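Local coordinates for protein L-hydantoinase (PDB 1GKR) that hydrolyses the ring amide of hydantoins and dihydropyrimidines with a two-zinc centre, its stereoselectivity depending on the substrate, at residues E59-I64 with T88-M93; G73-D78 with G114-V119; S241-V246 with N294-E299; L268-D273 with P286-A291. One frame throughout, in Å; residues are numbered along the deposited sequence.

Interaction 1: E59-I64 with T88-M93. With ZN (zinc ion), chain F.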
loop_
_atom_site.group_PDB
_atom_site.type_symbol
_atom_site.label_atom_id
_atom_site.label_comp_id
_atom_site.label_asym_id
_atom_site.label_seq_id
_atom_site.Cartn_x
_atom_site.Cartn_y
_atom_site.Cartn_z
ATOM N N GLU A 59 -18.175 3.298 -26.704
ATOM C CA GLU A 59 -18.932 2.400 -25.830
ATOM C C GLU A 59 -19.951 3.111 -24.956
ATOM O O GLU A 59 -20.680 2.463 -24.202
ATOM C CB GLU A 59 -17.969 1.667 -24.890
ATOM C CG GLU A 59 -17.255 2.634 -23.948
ATOM C CD GLU A 59 -16.206 1.979 -23.066
ATOM O OE1 GLU A 59 -15.723 0.883 -23.424
ATOM O OE2 GLU A 59 -15.852 2.575 -22.021
ATOM N N HIS A 60 -19.996 4.435 -25.027
ATOM C CA HIS A 60 -20.912 5.162 -24.170
ATOM C C HIS A 60 -21.781 6.181 -24.901
ATOM O O HIS A 60 -21.523 7.386 -24.861
ATOM C CB HIS A 60 -20.111 5.833 -23.065
ATOM C CG HIS A 60 -20.945 6.264 -21.904
ATOM N ND1 HIS A 60 -20.430 6.420 -20.633
ATOM C CD2 HIS A 60 -22.261 6.571 -21.822
ATOM C CE1 HIS A 60 -21.399 6.802 -19.820
ATOM N NE2 HIS A 60 -22.518 6.901 -20.516
ATOM N N VAL A 61 -22.831 5.686 -25.541
ATOM C CA VAL A 61 -23.718 6.536 -26.304
ATOM C C VAL A 61 -25.172 6.465 -25.832
ATOM O O VAL A 61 -25.707 5.380 -25.555
ATOM C CB VAL A 61 -23.631 6.153 -27.804
ATOM C CG1 VAL A 61 -24.487 7.087 -28.659
ATOM C CG2 VAL A 61 -22.188 6.196 -28.242
ATOM N N HIS A 62 -25.792 7.639 -25.726
ATOM C CA HIS A 62 -27.195 7.757 -25.330
ATOM C C HIS A 62 -27.991 8.499 -26.417
ATOM O O HIS A 62 -28.377 9.655 -26.227
ATOM C CB HIS A 62 -27.352 8.552 -24.040
ATOM C CG HIS A 62 -26.675 7.950 -22.854
ATOM N ND1 HIS A 62 -27.191 6.873 -22.170
ATOM C CD2 HIS A 62 -25.558 8.324 -22.181
ATOM C CE1 HIS A 62 -26.426 6.612 -21.123
ATOM N NE2 HIS A 62 -25.427 7.477 -21.109
ATOM N N ILE A 63 -28.210 7.867 -27.563
ATOM C CA ILE A 63 -29.005 8.511 -28.589
ATOM C C ILE A 63 -30.436 8.460 -28.056
ATOM O O ILE A 63 -31.245 9.328 -28.357
ATOM C CB ILE A 63 -28.908 7.777 -29.935
ATOM C CG1 ILE A 63 -27.518 7.996 -30.535
ATOM C CG2 ILE A 63 -29.994 8.281 -30.886
ATOM C CD1 ILE A 63 -27.263 7.210 -31.801
ATOM N N ILE A 64 -30.709 7.444 -27.235
ATOM C CA ILE A 64 -32.003 7.229 -26.582
ATOM C C ILE A 64 -33.074 6.715 -27.522
ATOM O O ILE A 64 -33.458 5.549 -27.432
ATOM C CB ILE A 64 -32.543 8.511 -25.938
ATOM C CG1 ILE A 64 -31.469 9.174 -25.067
ATOM C CG2 ILE A 64 -33.787 8.166 -25.116
ATOM C CD1 ILE A 64 -31.356 8.603 -23.676
ATOM N N THR A 88 -17.299 5.112 -35.998
ATOM C CA THR A 88 -17.903 4.106 -36.860
ATOM C C THR A 88 -18.770 3.048 -36.183
ATOM O O THR A 88 -19.577 2.399 -36.841
ATOM C CB THR A 88 -16.823 3.445 -37.692
ATOM O OG1 THR A 88 -15.791 2.966 -36.822
ATOM C CG2 THR A 88 -16.233 4.468 -38.668
ATOM N N THR A 89 -18.582 2.813 -34.892
ATOM C CA THR A 89 -19.488 1.891 -34.222
ATOM C C THR A 89 -19.768 2.402 -32.807
ATOM O O THR A 89 -18.869 2.875 -32.098
ATOM C CB THR A 89 -19.021 0.386 -34.214
ATOM O OG1 THR A 89 -18.703 -0.013 -32.885
ATOM C CG2 THR A 89 -17.865 0.154 -35.119
ATOM N N ILE A 90 -21.046 2.353 -32.438
ATOM C CA ILE A 90 -21.501 2.824 -31.145
ATOM C C ILE A 90 -22.160 1.686 -30.382
ATOM O O ILE A 90 -22.595 0.689 -30.967
ATOM C CB ILE A 90 -22.562 3.953 -31.302
ATOM C CG1 ILE A 90 -23.826 3.391 -31.962
ATOM C CG2 ILE A 90 -22.027 5.077 -32.164
ATOM C CD1 ILE A 90 -24.955 4.368 -32.050
ATOM N N ILE A 91 -22.225 1.835 -29.068
ATOM C CA ILE A 91 -22.896 0.855 -28.251
ATOM C C ILE A 91 -23.920 1.688 -27.479
ATOM O O ILE A 91 -23.540 2.459 -26.608
ATOM C CB ILE A 91 -21.903 0.155 -27.314
ATOM C CG1 ILE A 91 -20.647 -0.235 -28.102
ATOM C CG2 ILE A 91 -22.516 -1.123 -26.772
ATOM C CD1 ILE A 91 -19.677 -1.128 -27.335
ATOM N N GLU A 92 -25.204 1.562 -27.837
ATOM C CA GLU A 92 -26.295 2.320 -27.200
ATOM C C GLU A 92 -26.588 1.844 -25.804
ATOM O O GLU A 92 -26.791 0.647 -25.602
ATOM C CB GLU A 92 -27.598 2.176 -27.979
ATOM C CG GLU A 92 -28.072 3.422 -28.679
ATOM C CD GLU A 92 -28.472 4.545 -27.750
ATOM O OE1 GLU A 92 -29.455 4.409 -26.977
ATOM O OE2 GLU A 92 -27.787 5.578 -27.817
ATOM N N MET A 93 -26.633 2.776 -24.854
ATOM C CA MET A 93 -26.949 2.430 -23.473
ATOM C C MET A 93 -28.437 2.062 -23.439
ATOM O O MET A 93 -29.180 2.352 -24.378
ATOM C CB MET A 93 -26.670 3.611 -22.550
ATOM C CG MET A 93 -25.230 4.075 -22.565
ATOM S SD MET A 93 -24.152 3.327 -21.308
ATOM C CE MET A 93 -24.977 1.790 -21.004
HETATM ZN ZN ZN F . -24.072 7.958 -19.535
HETATM O O HOH W 1 -29.334 5.300 -23.461
HETATM O O HOH W 2 -24.391 9.844 -17.918
#
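M93 brings its sulfur to the two imidazoles of H60 and H62. SD lies 4.2 Å from the centroid of the H60 ring and approaches the H62 ring obliquely as well, a pair of Met-aromatic contacts. Its chain is bent, with chi2 at -92° placing SD near both rings. H60 and H62 turn their NE2 atoms to one zinc ion, H60 NE2 at 2.1 Å; this is the HxH motif closing the first barrel strand of the amidohydrolase TIM barrel. V61, between them, suits the opposite face: its CG2 packs at a right angle on I90, 3.8 Å from I90 CB. Strands 60-62 and 88-92 run parallel in sense, splayed by 66°, and M93 N donates to V61 O at 2.9 Å. E92 bends its carboxylate across to the chain after H62: OE1 accepts from I64 N at 3.3 Å, the donor above the carboxylate plane, and OE2 faces I63 N, though that modelled distance is too short to trust. The bonds from M93 N to V61 O and from I64 N to E92 OE1 thus hold the chain before and after H62, and the polarisable sulfur, which is not among the zinc ligands, probably suits a place beside metal-binding rings.

Interaction 2: G73-D78 with G114-V119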
loop_
_atom_site.group_PDB
_atom_site.type_symbol
_atom_site.label_atom_id
_atom_site.label_comp_id
_atom_site.label_asym_id
_atom_site.label_seq_id
_atom_site.Cartn_x
_atom_site.Cartn_y
_atom_site.Cartn_z
ATOM N N GLY A 73 -33.076 12.203 -28.873
ATOM C CA GLY A 73 -32.270 11.920 -30.051
ATOM C C GLY A 73 -32.902 10.908 -30.995
ATOM O O GLY A 73 -33.687 10.047 -30.572
ATOM N N ARG A 74 -32.564 11.011 -32.278
ATOM C CA ARG A 74 -33.086 10.099 -33.302
ATOM C C ARG A 74 -31.920 9.313 -33.914
ATOM O O ARG A 74 -30.872 9.889 -34.219
ATOM C CB ARG A 74 -33.770 10.884 -34.432
ATOM C CG ARG A 74 -34.689 12.022 -33.999
ATOM C CD ARG A 74 -36.081 11.521 -33.644
ATOM N NE ARG A 74 -36.730 10.901 -34.793
ATOM C CZ ARG A 74 -37.070 11.557 -35.893
ATOM N NH1 ARG A 74 -36.825 12.858 -35.986
ATOM N NH2 ARG A 74 -37.638 10.908 -36.898
ATOM N N PHE A 75 -32.096 8.011 -34.113
ATOM C CA PHE A 75 -31.030 7.223 -34.707
ATOM C C PHE A 75 -30.516 7.806 -36.024
ATOM O O PHE A 75 -29.303 7.916 -36.205
ATOM C CB PHE A 75 -31.474 5.777 -34.946
ATOM C CG PHE A 75 -31.664 4.977 -33.686
ATOM C CD1 PHE A 75 -30.777 5.101 -32.620
ATOM C CD2 PHE A 75 -32.709 4.067 -33.578
ATOM C CE1 PHE A 75 -30.932 4.328 -31.468
ATOM C CE2 PHE A 75 -32.873 3.289 -32.432
ATOM C CZ PHE A 75 -31.987 3.417 -31.376
ATOM N N GLU A 76 -31.417 8.187 -36.935
ATOM C CA GLU A 76 -30.993 8.728 -38.233
ATOM C C GLU A 76 -30.373 10.102 -38.170
ATOM O O GLU A 76 -29.743 10.531 -39.134
ATOM C CB GLU A 76 -32.134 8.811 -39.252
ATOM C CG GLU A 76 -33.392 8.080 -38.908
ATOM C CD GLU A 76 -34.188 8.792 -37.852
ATOM O OE1 GLU A 76 -34.370 10.021 -37.993
ATOM O OE2 GLU A 76 -34.629 8.117 -36.890
ATOM N N LEU A 77 -30.554 10.817 -37.069
ATOM C CA LEU A 77 -29.944 12.138 -36.991
ATOM C C LEU A 77 -28.603 12.095 -36.286
ATOM O O LEU A 77 -27.578 12.435 -36.878
ATOM C CB LEU A 77 -30.871 13.122 -36.289
ATOM C CG LEU A 77 -32.191 13.299 -37.030
ATOM C CD1 LEU A 77 -32.994 14.406 -36.383
ATOM C CD2 LEU A 77 -31.906 13.610 -38.487
ATOM N N ASP A 78 -28.609 11.662 -35.030
ATOM C CA ASP A 78 -27.386 11.581 -34.241
ATOM C C ASP A 78 -26.333 10.646 -34.832
ATOM O O ASP A 78 -25.136 10.904 -34.700
ATOM C CB ASP A 78 -27.722 11.155 -32.815
ATOM C CG ASP A 78 -28.628 12.142 -32.124
ATOM O OD1 ASP A 78 -29.691 12.459 -32.698
ATOM O OD2 ASP A 78 -28.286 12.599 -31.014
ATOM N N GLY A 114 -31.448 -0.979 -36.359
ATOM C CA GLY A 114 -30.966 -1.504 -37.620
ATOM C C GLY A 114 -31.567 -0.844 -38.851
ATOM O O GLY A 114 -30.957 -0.824 -39.920
ATOM N N GLN A 115 -32.764 -0.298 -38.706
ATOM C CA GLN A 115 -33.428 0.342 -39.824
ATOM C C GLN A 115 -33.095 1.809 -39.972
ATOM O O GLN A 115 -33.224 2.367 -41.060
ATOM C CB GLN A 115 -34.938 0.220 -39.682
ATOM C CG GLN A 115 -35.476 -1.187 -39.720
ATOM C CD GLN A 115 -36.948 -1.239 -39.330
ATOM O OE1 GLN A 115 -37.563 -2.312 -39.310
ATOM N NE2 GLN A 115 -37.522 -0.074 -39.008
ATOM N N ARG A 116 -32.658 2.450 -38.898
ATOM C CA ARG A 116 -32.389 3.870 -39.009
ATOM C C ARG A 116 -30.979 4.385 -38.761
ATOM O O ARG A 116 -30.658 5.510 -39.160
ATOM C CB ARG A 116 -33.389 4.623 -38.136
ATOM C CG ARG A 116 -34.817 4.486 -38.644
ATOM C CD ARG A 116 -35.790 5.264 -37.799
ATOM N NE ARG A 116 -36.188 4.525 -36.612
ATOM C CZ ARG A 116 -36.153 5.023 -35.382
ATOM N NH1 ARG A 116 -35.729 6.269 -35.185
ATOM N NH2 ARG A 116 -36.558 4.280 -34.351
ATOM N N LEU A 117 -30.134 3.580 -38.120
ATOM C CA LEU A 117 -28.761 3.995 -37.839
ATOM C C LEU A 117 -27.914 4.070 -39.101
ATOM O O LEU A 117 -28.137 3.326 -40.058
ATOM C CB LEU A 117 -28.121 3.036 -36.845
ATOM C CG LEU A 117 -28.525 3.333 -35.409
ATOM C CD1 LEU A 117 -28.062 2.204 -34.498
ATOM C CD2 LEU A 117 -27.923 4.680 -35.005
ATOM N N LYS A 118 -26.943 4.977 -39.106
ATOM C CA LYS A 118 -26.076 5.135 -40.264
ATOM C C LYS A 118 -24.648 4.617 -40.031
ATOM O O LYS A 118 -23.864 4.509 -40.970
ATOM C CB LYS A 118 -26.061 6.600 -40.713
ATOM C CG LYS A 118 -27.385 7.111 -41.293
ATOM C CD LYS A 118 -27.129 8.386 -42.097
ATOM C CE LYS A 118 -28.331 8.824 -42.923
ATOM N NZ LYS A 118 -29.352 9.500 -42.078
ATOM N N VAL A 119 -24.301 4.314 -38.786
ATOM C CA VAL A 119 -22.991 3.740 -38.486
ATOM C C VAL A 119 -23.305 2.401 -37.807
ATOM O O VAL A 119 -24.452 2.145 -37.460
ATOM C CB VAL A 119 -22.153 4.656 -37.574
ATOM C CG1 VAL A 119 -21.853 5.965 -38.302
ATOM C CG2 VAL A 119 -22.883 4.922 -36.279
#
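E76 and R116 form a salt bridge between two outer helices of the TIM barrel, joining the first turn of helix 75-85 to the C-terminal end of helix 103-116. E76 OE2 takes NH1 of R116 at 2.7 Å, lying in the guanidinium plane and meeting the donor nearly along its own C-O axis, with the two planes 39° apart. The aliphatic part of R116 runs beside E76, its CB 3.5 Å from E76 CG, so one long side chain serves both packing and charge. F75 comes over a face of the same guanidinium: its CD2 sits 3.8 Å above that plane, towards the rim, and the ring is tilted 43° from it. Beyond the helix end, L117 turns a methyl to F75, with L117 CD2 3.7 Å from F75 CB, a suitable apolar filler for a buried corner. K118 is extended to CE and then bends, chi4 of 78° placing NZ to donate weakly to E76 O, while its stronger partner is E80.

Further out, D65 bonds R116 NH2 and also receives F75 N, tying the two together from one residue. R74, at the N-cap position, adds a second positive charge to E76, although its guanidinium points no N-H at that carboxylate. D78 then steadies the start of the helix, its OD1 accepting R74 N at 3.2 Å from above the carboxylate plane.

Interaction 3: S241-V246 with N294-E299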
loop_
_atom_site.group_PDB
_atom_site.type_symbol
_atom_site.label_atom_id
_atom_site.label_comp_id
_atom_site.label_asym_id
_atom_site.label_seq_id
_atom_site.Cartn_x
_atom_site.Cartn_y
_atom_site.Cartn_z
ATOM N N SER A 241 -14.465 10.955 -13.291
ATOM C CA SER A 241 -14.140 12.375 -13.388
ATOM C C SER A 241 -12.888 12.897 -12.717
ATOM O O SER A 241 -12.477 14.017 -13.016
ATOM C CB SER A 241 -15.282 13.195 -12.818
ATOM O OG SER A 241 -15.231 13.138 -11.398
ATOM N N ASN A 242 -12.295 12.125 -11.808
ATOM C CA ASN A 242 -11.136 12.616 -11.079
ATOM C C ASN A 242 -9.939 11.672 -11.007
ATOM O O ASN A 242 -10.090 10.459 -11.014
ATOM C CB ASN A 242 -11.583 12.998 -9.673
ATOM C CG ASN A 242 -11.832 11.789 -8.802
ATOM O OD1 ASN A 242 -10.898 11.217 -8.234
ATOM N ND2 ASN A 242 -13.089 11.378 -8.702
ATOM N N PRO A 243 -8.729 12.236 -10.877
ATOM C CA PRO A 243 -7.462 11.503 -10.804
ATOM C C PRO A 243 -7.410 10.404 -9.757
ATOM O O PRO A 243 -6.906 9.305 -10.025
ATOM C CB PRO A 243 -6.437 12.597 -10.504
ATOM C CG PRO A 243 -7.110 13.869 -10.912
ATOM C CD PRO A 243 -8.524 13.645 -10.497
ATOM N N ASP A 244 -7.908 10.697 -8.561
ATOM C CA ASP A 244 -7.875 9.706 -7.495
ATOM C C ASP A 244 -8.696 8.461 -7.797
ATOM O O ASP A 244 -8.321 7.358 -7.401
ATOM C CB ASP A 244 -8.325 10.321 -6.171
ATOM C CG ASP A 244 -7.394 11.422 -5.695
ATOM O OD1 ASP A 244 -6.164 11.260 -5.832
ATOM O OD2 ASP A 244 -7.887 12.449 -5.179
ATOM N N GLY A 245 -9.811 8.636 -8.496
ATOM C CA GLY A 245 -10.640 7.499 -8.834
ATOM C C GLY A 245 -9.937 6.649 -9.872
ATOM O O GLY A 245 -9.996 5.410 -9.840
ATOM N N VAL A 246 -9.270 7.313 -10.807
ATOM C CA VAL A 246 -8.545 6.595 -11.839
ATOM C C VAL A 246 -7.511 5.722 -11.141
ATOM O O VAL A 246 -7.393 4.530 -11.434
ATOM C CB VAL A 246 -7.832 7.559 -12.817
ATOM C CG1 VAL A 246 -6.955 6.776 -13.783
ATOM C CG2 VAL A 246 -8.870 8.349 -13.599
ATOM N N ASN A 294 -7.603 18.278 -13.447
ATOM C CA ASN A 294 -7.551 18.143 -14.890
ATOM C C ASN A 294 -6.120 17.826 -15.370
ATOM O O ASN A 294 -5.921 16.974 -16.233
ATOM C CB ASN A 294 -8.056 19.417 -15.556
ATOM C CG ASN A 294 -8.131 19.283 -17.050
ATOM O OD1 ASN A 294 -9.140 18.842 -17.590
ATOM N ND2 ASN A 294 -7.047 19.634 -17.736
ATOM N N ILE A 295 -5.122 18.508 -14.819
ATOM C CA ILE A 295 -3.738 18.247 -15.208
ATOM C C ILE A 295 -3.391 16.778 -14.982
ATOM O O ILE A 295 -2.879 16.113 -15.878
ATOM C CB ILE A 295 -2.762 19.115 -14.392
ATOM C CG1 ILE A 295 -2.933 20.580 -14.780
ATOM C CG2 ILE A 295 -1.342 18.690 -14.646
ATOM C CD1 ILE A 295 -2.421 21.513 -13.732
ATOM N N ARG A 296 -3.674 16.282 -13.780
ATOM C CA ARG A 296 -3.409 14.892 -13.426
ATOM C C ARG A 296 -4.049 13.949 -14.432
ATOM O O ARG A 296 -3.412 13.028 -14.934
ATOM C CB ARG A 296 -3.976 14.591 -12.047
ATOM C CG ARG A 296 -3.168 15.112 -10.890
ATOM C CD ARG A 296 -2.289 14.001 -10.337
ATOM N NE ARG A 296 -3.034 12.967 -9.611
ATOM C CZ ARG A 296 -3.885 13.214 -8.612
ATOM N NH1 ARG A 296 -4.118 14.465 -8.217
ATOM N NH2 ARG A 296 -4.488 12.207 -7.990
ATOM N N LEU A 297 -5.324 14.182 -14.706
ATOM C CA LEU A 297 -6.079 13.365 -15.642
ATOM C C LEU A 297 -5.341 13.204 -16.961
ATOM O O LEU A 297 -5.216 12.085 -17.480
ATOM C CB LEU A 297 -7.437 14.009 -15.894
ATOM C CG LEU A 297 -8.708 13.244 -15.532
ATOM C CD1 LEU A 297 -8.571 12.535 -14.205
ATOM C CD2 LEU A 297 -9.855 14.242 -15.493
ATOM N N TRP A 298 -4.847 14.317 -17.502
ATOM C CA TRP A 298 -4.129 14.277 -18.772
ATOM C C TRP A 298 -2.852 13.449 -18.712
ATOM O O TRP A 298 -2.469 12.824 -19.705
ATOM C CB TRP A 298 -3.804 15.679 -19.255
ATOM C CG TRP A 298 -4.912 16.315 -20.035
ATOM C CD1 TRP A 298 -5.776 17.295 -19.605
ATOM C CD2 TRP A 298 -5.235 16.074 -21.407
ATOM N NE1 TRP A 298 -6.603 17.683 -20.629
ATOM C CE2 TRP A 298 -6.297 16.953 -21.747
ATOM C CE3 TRP A 298 -4.730 15.204 -22.385
ATOM C CZ2 TRP A 298 -6.863 16.988 -23.027
ATOM C CZ3 TRP A 298 -5.290 15.235 -23.660
ATOM C CH2 TRP A 298 -6.348 16.125 -23.970
ATOM N N GLU A 299 -2.188 13.449 -17.561
ATOM C CA GLU A 299 -0.976 12.654 -17.406
ATOM C C GLU A 299 -1.364 11.181 -17.379
ATOM O O GLU A 299 -0.773 10.344 -18.055
ATOM C CB GLU A 299 -0.275 12.998 -16.104
ATOM C CG GLU A 299 0.502 14.290 -16.124
ATOM C CD GLU A 299 1.091 14.615 -14.760
ATOM O OE1 GLU A 299 1.638 13.685 -14.116
ATOM O OE2 GLU A 299 1.012 15.794 -14.340
#
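R296 lays its guanidinium against P243 and reaches past it to D244. The P243 ring comes in on one face, with CB above the centre of the flat group, and the two side chains cross at about a right angle. R296 CB rests on the same proline, 3.4 Å from P243 CG, so both the start and the end of this arginine use one apolar surface. The chain folds back to do so: chi2 of -98° and chi3 of -72° bend it round the ring. At the guanidinium edge, R296 NH2 forms a salt bridge with D244 OD1 at 2.9 Å. The bond lies in the guanidinium plane but meets the carboxylate from above, 52° out of its plane.

One residue on, L297 is the apolar wedge between helix 291-303 and the start of helix 243-254. Its CD1 approaches the backbone at the N242-P243 junction and packs on P243 CG at 3.8 Å, while V246 CG2 comes to the same methyl at 4.2 Å. CD2 turns to the carbonyl of S241, whose hydroxyl is bonded to E217.

The surface they meet is a capped helix start in the TIM-barrel shell. N242 is the N-cap, and its OD1 accepts from G245 N at 2.8 Å. Proline suits the first turn, where no backbone N-H is needed as a donor. D244, also in that turn, is well placed for the helix dipole. Its negative charge probably favours both the helix start and R296.

Interaction 4: L268-D273 with P286-A291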
loop_
_atom_site.group_PDB
_atom_site.type_symbol
_atom_site.label_atom_id
_atom_site.label_comp_id
_atom_site.label_asym_id
_atom_site.label_seq_id
_atom_site.Cartn_x
_atom_site.Cartn_y
_atom_site.Cartn_z
ATOM N N LEU A 268 -11.768 15.794 -19.755
ATOM C CA LEU A 268 -10.406 16.189 -20.107
ATOM C C LEU A 268 -10.327 17.597 -20.691
ATOM O O LEU A 268 -9.374 18.325 -20.421
ATOM C CB LEU A 268 -9.805 15.198 -21.108
ATOM C CG LEU A 268 -9.567 13.785 -20.576
ATOM C CD1 LEU A 268 -9.166 12.865 -21.700
ATOM C CD2 LEU A 268 -8.493 13.821 -19.532
ATOM N N ASN A 269 -11.340 17.979 -21.467
ATOM C CA ASN A 269 -11.368 19.282 -22.123
ATOM C C ASN A 269 -12.192 20.379 -21.470
ATOM O O ASN A 269 -12.373 21.442 -22.062
ATOM C CB ASN A 269 -11.823 19.100 -23.564
ATOM C CG ASN A 269 -10.902 18.195 -24.337
ATOM O OD1 ASN A 269 -9.805 18.596 -24.721
ATOM N ND2 ASN A 269 -11.326 16.952 -24.551
ATOM N N ILE A 270 -12.706 20.135 -20.269
ATOM C CA ILE A 270 -13.488 21.153 -19.574
ATOM C C ILE A 270 -13.075 21.162 -18.121
ATOM O O ILE A 270 -12.711 20.132 -17.556
ATOM C CB ILE A 270 -14.990 20.888 -19.649
ATOM C CG1 ILE A 270 -15.419 20.738 -21.100
ATOM C CG2 ILE A 270 -15.748 22.052 -19.048
ATOM C CD1 ILE A 270 -16.856 20.342 -21.237
ATOM N N THR A 271 -13.151 22.332 -17.512
ATOM C CA THR A 271 -12.740 22.502 -16.132
ATOM C C THR A 271 -13.774 23.282 -15.372
ATOM O O THR A 271 -14.602 23.955 -15.978
ATOM C CB THR A 271 -11.411 23.250 -16.109
ATOM O OG1 THR A 271 -10.355 22.294 -16.184
ATOM C CG2 THR A 271 -11.267 24.097 -14.892
ATOM N N THR A 272 -13.744 23.197 -14.049
ATOM C CA THR A 272 -14.718 23.948 -13.286
ATOM C C THR A 272 -14.564 25.444 -13.524
ATOM O O THR A 272 -15.546 26.174 -13.413
ATOM C CB THR A 272 -14.660 23.653 -11.770
ATOM O OG1 THR A 272 -13.323 23.810 -11.282
ATOM C CG2 THR A 272 -15.156 22.253 -11.498
ATOM N N ASP A 273 -13.373 25.941 -13.860
ATOM C CA ASP A 273 -13.342 27.373 -14.095
ATOM C C ASP A 273 -13.845 27.775 -15.476
ATOM O O ASP A 273 -13.461 28.805 -16.019
ATOM C CB ASP A 273 -11.989 28.058 -13.752
ATOM C CG ASP A 273 -10.786 27.165 -13.893
ATOM O OD1 ASP A 273 -10.343 26.925 -15.033
ATOM O OD2 ASP A 273 -10.267 26.725 -12.844
ATOM N N PRO A 286 -20.912 12.081 -13.350
ATOM C CA PRO A 286 -20.351 12.930 -12.291
ATOM C C PRO A 286 -19.957 14.303 -12.809
ATOM O O PRO A 286 -19.701 14.478 -13.999
ATOM C CB PRO A 286 -19.111 12.167 -11.837
ATOM C CG PRO A 286 -19.348 10.801 -12.290
ATOM C CD PRO A 286 -20.014 10.958 -13.617
ATOM N N PRO A 287 -19.861 15.288 -11.906
ATOM C CA PRO A 287 -19.494 16.665 -12.249
ATOM C C PRO A 287 -18.090 16.786 -12.829
ATOM O O PRO A 287 -17.211 15.959 -12.549
ATOM C CB PRO A 287 -19.590 17.391 -10.912
ATOM C CG PRO A 287 -20.535 16.557 -10.113
ATOM C CD PRO A 287 -20.118 15.166 -10.462
ATOM N N VAL A 288 -17.888 17.815 -13.645
ATOM C CA VAL A 288 -16.574 18.082 -14.202
ATOM C C VAL A 288 -15.806 18.585 -12.992
ATOM O O VAL A 288 -16.361 19.290 -12.148
ATOM C CB VAL A 288 -16.632 19.171 -15.264
ATOM C CG1 VAL A 288 -15.238 19.611 -15.640
ATOM C CG2 VAL A 288 -17.350 18.640 -16.480
ATOM N N ARG A 289 -14.540 18.213 -12.887
ATOM C CA ARG A 289 -13.750 18.612 -11.738
ATOM C C ARG A 289 -12.830 19.821 -11.931
ATOM O O ARG A 289 -12.859 20.491 -12.963
ATOM C CB ARG A 289 -12.956 17.408 -11.250
ATOM C CG ARG A 289 -13.607 16.668 -10.092
ATOM C CD ARG A 289 -14.941 16.004 -10.390
ATOM N NE ARG A 289 -15.848 16.238 -9.264
ATOM C CZ ARG A 289 -16.666 15.335 -8.725
ATOM N NH1 ARG A 289 -16.720 14.098 -9.187
ATOM N NH2 ARG A 289 -17.446 15.681 -7.715
ATOM N N SER A 290 -12.005 20.088 -10.926
ATOM C CA SER A 290 -11.095 21.238 -10.942
ATOM C C SER A 290 -9.943 21.206 -11.943
ATOM O O SER A 290 -9.525 20.142 -12.413
ATOM C CB SER A 290 -10.494 21.453 -9.554
ATOM O OG SER A 290 -9.331 20.663 -9.398
ATOM N N ALA A 291 -9.411 22.397 -12.225
ATOM C CA ALA A 291 -8.294 22.560 -13.154
ATOM C C ALA A 291 -7.083 21.760 -12.695
ATOM O O ALA A 291 -6.380 21.168 -13.508
ATOM C CB ALA A 291 -7.929 24.033 -13.275
#
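T272 and R289 meet through backbone: T272 N donates to R289 O at 3.0 Å. This is the hydrogen bond that joins the two loops, and it ties together two segments of one chain, neither in regular strand pairing where they bond.

The apolar contacts flank it. V288 points its CB toward the opposing loop, and CG1, anti to the backbone N (chi1 169°), is carried against I270, with V288 CG1 4.2 Å from I270 CB. A branched aliphatic residue at each position suits this buried end, where CG1 also lies against the carbonyl oxygen of I270. On the outer side T271 CG2 meets A291 CB at 3.7 Å. A small alanine leaves room there for the loop to come close.

Both loops belong to the connections of the TIM barrel: residues 268-273 leave helix 265-268, and the loop of residues 286-291 leads into helix 291-303. S290 is the N-cap of that last helix, its OG accepting from M293 N, and a serine suits this because its short hydroxyl reaches back to the first turn.

The remaining contacts are van der Waals, several made by polar residues. T272 uses both branches: T272 OG1 lies 3.4 Å from S290 CA, and CG2 touches the carbonyl oxygens of V288 and R289. At the solvent-facing edge D273 brings OD2 to A291 CB at 3.6 Å. R289 directs CB away from 268-273, and its guanidinium bonds E217, E209 and S241, while P287 CD lies over one face of that group.

Interactions 1 and 2 are neighbours in the first part of the barrel: the strands of interaction 1 flank helix 75-85 in sequence, and I63 packs directly on F75. Interaction 1 is the deepest, carrying two zinc ligands and held by strand pairing, the E92 carboxylate and Met-aromatic contacts; interaction 2, also buried but further from the chain centre, relies on a salt-bridge network. Interactions 3 and 4 lie across the chain's centre from interaction 2. They share helix 291-303, into which the second loop of interaction 4 leads, and touch where S241 OG probably bonds R289 NH1. Interaction 3, buried though far from the centre, joins helices by proline packing and charge, whereas the partly exposed interaction 4 joins loops by one backbone bond and small side chains.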